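PDB 3TOV: glycosyl transferase family 9 from Veillonella parvula, which probably transfers a sugar, perhaps a heptose, from an activated donor to an acceptor, as glycosyltransferase family 9 enzymes of the GT-B fold do. Local coordinates for residues Ala106-Ser118 and Phe122-Arg134. Numbering follows the deposited sequence.
Sequences AWKIHAPITTGMS and FRPFMTKYTRLDR. With SO4 (sulfate ion), chain C.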
# COMPACT_ATOMS: atom_id res chain seq x y z
N ALA A 106 10.54 1.60 -20.57
CA ALA A 106 11.08 0.24 -20.68
C ALA A 106 11.68 -0.02 -22.06
O ALA A 106 12.69 -0.69 -22.20
CB ALA A 106 10.00 -0.80 -20.38
N TRP A 107 11.02 0.50 -23.09
CA TRP A 107 11.52 0.40 -24.45
C TRP A 107 12.79 1.24 -24.57
O TRP A 107 13.81 0.74 -25.01
CB TRP A 107 10.46 0.89 -25.43
CG TRP A 107 10.96 1.10 -26.83
CD1 TRP A 107 11.08 0.15 -27.80
CD2 TRP A 107 11.40 2.33 -27.41
NE1 TRP A 107 11.58 0.71 -28.95
CE2 TRP A 107 11.78 2.05 -28.74
CE3 TRP A 107 11.52 3.64 -26.94
CZ2 TRP A 107 12.27 3.03 -29.61
CZ3 TRP A 107 12.01 4.62 -27.81
CH2 TRP A 107 12.38 4.30 -29.13
N LYS A 108 12.71 2.50 -24.15
CA LYS A 108 13.83 3.42 -24.30
C LYS A 108 15.12 2.91 -23.67
O LYS A 108 16.21 3.19 -24.17
CB LYS A 108 13.48 4.79 -23.73
CG LYS A 108 14.55 5.86 -24.00
CD LYS A 108 14.63 6.24 -25.49
CE LYS A 108 16.04 6.67 -25.89
NZ LYS A 108 16.74 7.40 -24.78
N ILE A 109 15.01 2.18 -22.57
CA ILE A 109 16.18 1.56 -21.97
C ILE A 109 16.89 0.64 -22.98
O ILE A 109 18.12 0.57 -23.02
CB ILE A 109 15.78 0.80 -20.70
CG1 ILE A 109 15.22 1.79 -19.67
CG2 ILE A 109 16.95 0.02 -20.14
CD1 ILE A 109 14.31 1.16 -18.62
N HIS A 110 16.11 -0.05 -23.80
CA HIS A 110 16.65 -0.84 -24.91
C HIS A 110 17.52 -1.99 -24.47
O HIS A 110 18.62 -2.15 -24.99
CB HIS A 110 17.43 0.05 -25.87
CG HIS A 110 16.67 0.40 -27.10
ND1 HIS A 110 15.87 1.52 -27.20
CD2 HIS A 110 16.56 -0.25 -28.29
CE1 HIS A 110 15.31 1.55 -28.39
NE2 HIS A 110 15.71 0.49 -29.08
N ALA A 111 17.04 -2.80 -23.55
CA ALA A 111 17.81 -3.95 -23.10
C ALA A 111 17.62 -5.13 -24.05
O ALA A 111 16.56 -5.28 -24.67
CB ALA A 111 17.44 -4.34 -21.67
N PRO A 112 18.65 -5.98 -24.15
CA PRO A 112 18.66 -7.19 -24.96
C PRO A 112 17.30 -7.88 -24.90
O PRO A 112 16.82 -8.44 -25.89
CB PRO A 112 19.69 -8.06 -24.25
CG PRO A 112 20.65 -7.09 -23.71
CD PRO A 112 19.86 -5.88 -23.32
N ILE A 113 16.69 -7.84 -23.73
CA ILE A 113 15.39 -8.46 -23.59
C ILE A 113 14.48 -7.69 -22.65
O ILE A 113 14.81 -7.46 -21.49
CB ILE A 113 15.54 -9.94 -23.18
CG1 ILE A 113 14.44 -10.35 -22.21
CG2 ILE A 113 16.88 -10.19 -22.53
CD1 ILE A 113 14.84 -11.56 -21.47
N THR A 114 13.34 -7.28 -23.19
CA THR A 114 12.28 -6.64 -22.41
C THR A 114 11.13 -7.61 -22.22
O THR A 114 10.73 -8.33 -23.15
CB THR A 114 11.72 -5.38 -23.11
OG1 THR A 114 12.80 -4.48 -23.42
CG2 THR A 114 10.73 -4.68 -22.21
N THR A 115 10.60 -7.63 -21.01
CA THR A 115 9.45 -8.46 -20.69
C THR A 115 8.51 -7.75 -19.69
O THR A 115 8.58 -6.53 -19.50
CB THR A 115 9.87 -9.91 -20.29
OG1 THR A 115 8.73 -10.77 -20.30
CG2 THR A 115 10.55 -9.96 -18.94
N GLY A 116 7.61 -8.51 -19.08
CA GLY A 116 6.55 -7.90 -18.31
C GLY A 116 5.41 -7.54 -19.24
O GLY A 116 5.25 -8.12 -20.31
N MSE A 117 4.61 -6.57 -18.85
CA MSE A 117 3.46 -6.21 -19.65
C MSE A 117 3.59 -4.75 -20.01
O MSE A 117 3.90 -3.93 -19.16
CB MSE A 117 2.18 -6.44 -18.86
CG MSE A 117 0.96 -6.36 -19.73
SE MSE A 117 -0.70 -6.13 -18.78
CE MSE A 117 -1.85 -5.88 -20.33
N SER A 118 3.35 -4.44 -21.28
CA SER A 118 3.43 -3.06 -21.74
C SER A 118 2.25 -2.72 -22.64
O SER A 118 1.54 -3.61 -23.12
CB SER A 118 4.76 -2.80 -22.47
OG SER A 118 5.84 -2.81 -21.55
N PHE A 122 3.86 -0.63 -27.70
CA PHE A 122 5.24 -1.12 -27.60
C PHE A 122 5.38 -2.64 -27.63
O PHE A 122 6.50 -3.17 -27.62
CB PHE A 122 5.89 -0.60 -26.33
CG PHE A 122 5.98 0.90 -26.26
CD1 PHE A 122 7.11 1.55 -26.68
CD2 PHE A 122 4.92 1.65 -25.78
CE1 PHE A 122 7.19 2.91 -26.63
CE2 PHE A 122 4.99 3.01 -25.72
CZ PHE A 122 6.12 3.64 -26.14
N ARG A 123 4.24 -3.34 -27.65
CA ARG A 123 4.24 -4.80 -27.58
C ARG A 123 5.28 -5.37 -28.51
O ARG A 123 6.15 -6.11 -28.05
CB ARG A 123 2.88 -5.40 -27.92
CG ARG A 123 2.37 -6.34 -26.83
CD ARG A 123 1.31 -7.30 -27.33
NE ARG A 123 1.90 -8.47 -27.99
CZ ARG A 123 1.53 -9.73 -27.76
NH1 ARG A 123 0.56 -10.01 -26.89
NH2 ARG A 123 2.14 -10.71 -28.42
N PRO A 124 5.19 -5.02 -29.80
CA PRO A 124 6.02 -5.58 -30.88
C PRO A 124 7.50 -5.77 -30.53
O PRO A 124 8.07 -6.82 -30.84
CB PRO A 124 5.88 -4.53 -31.99
CG PRO A 124 4.53 -3.96 -31.78
CD PRO A 124 4.29 -3.95 -30.29
N PHE A 125 8.11 -4.78 -29.89
CA PHE A 125 9.54 -4.78 -29.61
C PHE A 125 9.97 -5.62 -28.40
O PHE A 125 11.15 -5.70 -28.07
CB PHE A 125 10.03 -3.34 -29.38
CG PHE A 125 9.38 -2.34 -30.29
CD1 PHE A 125 9.99 -1.98 -31.48
CD2 PHE A 125 8.17 -1.77 -29.96
CE1 PHE A 125 9.40 -1.06 -32.31
CE2 PHE A 125 7.57 -0.85 -30.79
CZ PHE A 125 8.18 -0.49 -31.97
N MSE A 126 9.01 -6.25 -27.73
CA MSE A 126 9.35 -7.02 -26.55
C MSE A 126 9.89 -8.42 -26.87
O MSE A 126 9.80 -8.89 -28.00
CB MSE A 126 8.13 -7.13 -25.68
CG MSE A 126 7.76 -5.83 -25.06
SE MSE A 126 6.55 -6.20 -23.60
CE MSE A 126 4.96 -6.51 -24.67
N THR A 127 10.46 -9.07 -25.86
CA THR A 127 10.97 -10.42 -26.04
C THR A 127 9.87 -11.41 -25.68
O THR A 127 9.54 -12.32 -26.45
CB THR A 127 12.18 -10.69 -25.12
OG1 THR A 127 13.12 -9.62 -25.24
CG2 THR A 127 12.85 -11.99 -25.50
N LYS A 128 9.30 -11.21 -24.49
CA LYS A 128 8.20 -12.02 -24.00
C LYS A 128 7.18 -11.11 -23.31
O LYS A 128 7.47 -10.50 -22.28
CB LYS A 128 8.71 -13.09 -23.04
CG LYS A 128 7.62 -14.02 -22.54
CD LYS A 128 8.17 -15.24 -21.81
CE LYS A 128 7.15 -16.37 -21.77
NZ LYS A 128 6.94 -16.97 -23.13
N TYR A 129 6.00 -11.03 -23.89
CA TYR A 129 4.93 -10.23 -23.32
C TYR A 129 4.13 -11.04 -22.33
O TYR A 129 3.23 -11.78 -22.71
CB TYR A 129 4.02 -9.71 -24.43
CG TYR A 129 2.69 -9.17 -23.96
CD1 TYR A 129 2.61 -8.00 -23.22
CD2 TYR A 129 1.50 -9.82 -24.29
CE1 TYR A 129 1.39 -7.49 -22.80
CE2 TYR A 129 0.28 -9.32 -23.88
CZ TYR A 129 0.22 -8.16 -23.13
OH TYR A 129 -1.00 -7.66 -22.71
N THR A 130 4.45 -10.92 -21.05
CA THR A 130 3.67 -11.58 -20.01
C THR A 130 2.50 -10.72 -19.55
O THR A 130 2.70 -9.74 -18.85
CB THR A 130 4.53 -11.89 -18.78
OG1 THR A 130 4.89 -10.66 -18.13
CG2 THR A 130 5.79 -12.63 -19.20
N ARG A 131 1.28 -11.10 -19.93
CA ARG A 131 0.08 -10.38 -19.51
C ARG A 131 -0.28 -10.58 -18.03
O ARG A 131 -0.10 -11.68 -17.49
CB ARG A 131 -1.12 -10.79 -20.37
CG ARG A 131 -2.41 -10.20 -19.90
CD ARG A 131 -3.57 -10.68 -20.73
NE ARG A 131 -4.81 -10.00 -20.34
CZ ARG A 131 -5.98 -10.17 -20.93
NH1 ARG A 131 -6.10 -11.00 -21.97
NH2 ARG A 131 -7.04 -9.49 -20.50
N LEU A 132 -0.79 -9.52 -17.39
CA LEU A 132 -1.15 -9.53 -15.98
C LEU A 132 -2.55 -10.06 -15.72
O LEU A 132 -3.50 -9.66 -16.39
CB LEU A 132 -1.12 -8.11 -15.45
CG LEU A 132 0.21 -7.37 -15.40
CD1 LEU A 132 -0.08 -5.89 -15.18
CD2 LEU A 132 1.11 -7.94 -14.31
N ASP A 133 -2.69 -10.94 -14.73
CA ASP A 133 -3.99 -11.51 -14.38
C ASP A 133 -4.91 -10.58 -13.55
O ASP A 133 -4.84 -10.56 -12.31
CB ASP A 133 -3.78 -12.82 -13.61
CG ASP A 133 -5.08 -13.55 -13.33
OD1 ASP A 133 -6.10 -13.27 -14.01
OD2 ASP A 133 -5.07 -14.43 -12.44
N ARG A 134 -5.79 -9.85 -14.23
CA ARG A 134 -6.72 -8.92 -13.59
C ARG A 134 -8.01 -9.59 -13.03
O ARG A 134 -8.82 -8.94 -12.35
CB ARG A 134 -7.11 -7.84 -14.59
CG ARG A 134 -5.99 -6.90 -14.99
CD ARG A 134 -5.99 -5.66 -14.11
NE ARG A 134 -4.74 -4.93 -14.19
CZ ARG A 134 -4.23 -4.47 -15.33
NH1 ARG A 134 -4.88 -4.68 -16.46
NH2 ARG A 134 -3.08 -3.80 -15.34
S SO4 C . -10.53 -10.38 -21.99
O1 SO4 C . -9.78 -11.62 -22.22
O2 SO4 C . -11.56 -10.60 -20.97
O3 SO4 C . -9.62 -9.34 -21.52
O4 SO4 C . -11.16 -9.94 -23.23
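The carbonyl oxygen of Thr-114 is gripped by two consecutive amides of segment 122-134. Thr-127 N approaches Thr-114 O in the carbonyl plane at 2.8 Å, nearly straight with 162° at the hydrogen, whereas Lys-128 N adds only a weak, long bond to the same oxygen. Thr-127 answers with its side chain: with chi1 at -49°, OG1 lies beside its own backbone N and accepts a weak, bent bond from Thr-114 N. Farther along, Thr-130 N reaches Gly-116 O at 3.0 Å, again in a bent, weak bond. The evidence is thus of one sound bond and several poor ones, a loose parallel pairing.

Side chains supplement it. The extended Met-117, a selenomethionine, runs beside Tyr-129 in the same direction, its CG against Tyr-129 CE1 and its CE by Tyr-129 OH, while its SE lies 3.7 Å from Leu-132 CD1. Arg-131 CA sits over one face of the Tyr-129 ring, toward the rim. Replacing the Tyr-129 ring with an alanine's methyl is likely to leave Met-117 CG and CE without the ring they lie along, with the methyl end freer to turn. At the other end, Trp-107 directs an edge at the face of Phe-125 (centroid of the Trp-107 five-membered ring to that of Phe-125 4.9 Å, planes at 63°), and Trp-107 CB meets Phe-122 CD1 at 3.6 Å, completing an aromatic cluster. Arg-131 extends away from the pairing, and its NH2 donates a hydrogen bond to O3 of a sulfate, probably from the crystallisation liquor, at 2.8 Å.

This is the margin of the N-terminal Rossmann-like sheet of a GT-B fold: strand 113-116 bonds to strand 92-95 on one side and pairs with the short edge strand 128-129 on the other, while Thr-130 and Leu-132 rest on helix 139-149 and Trp-107 extends from helix 100-109.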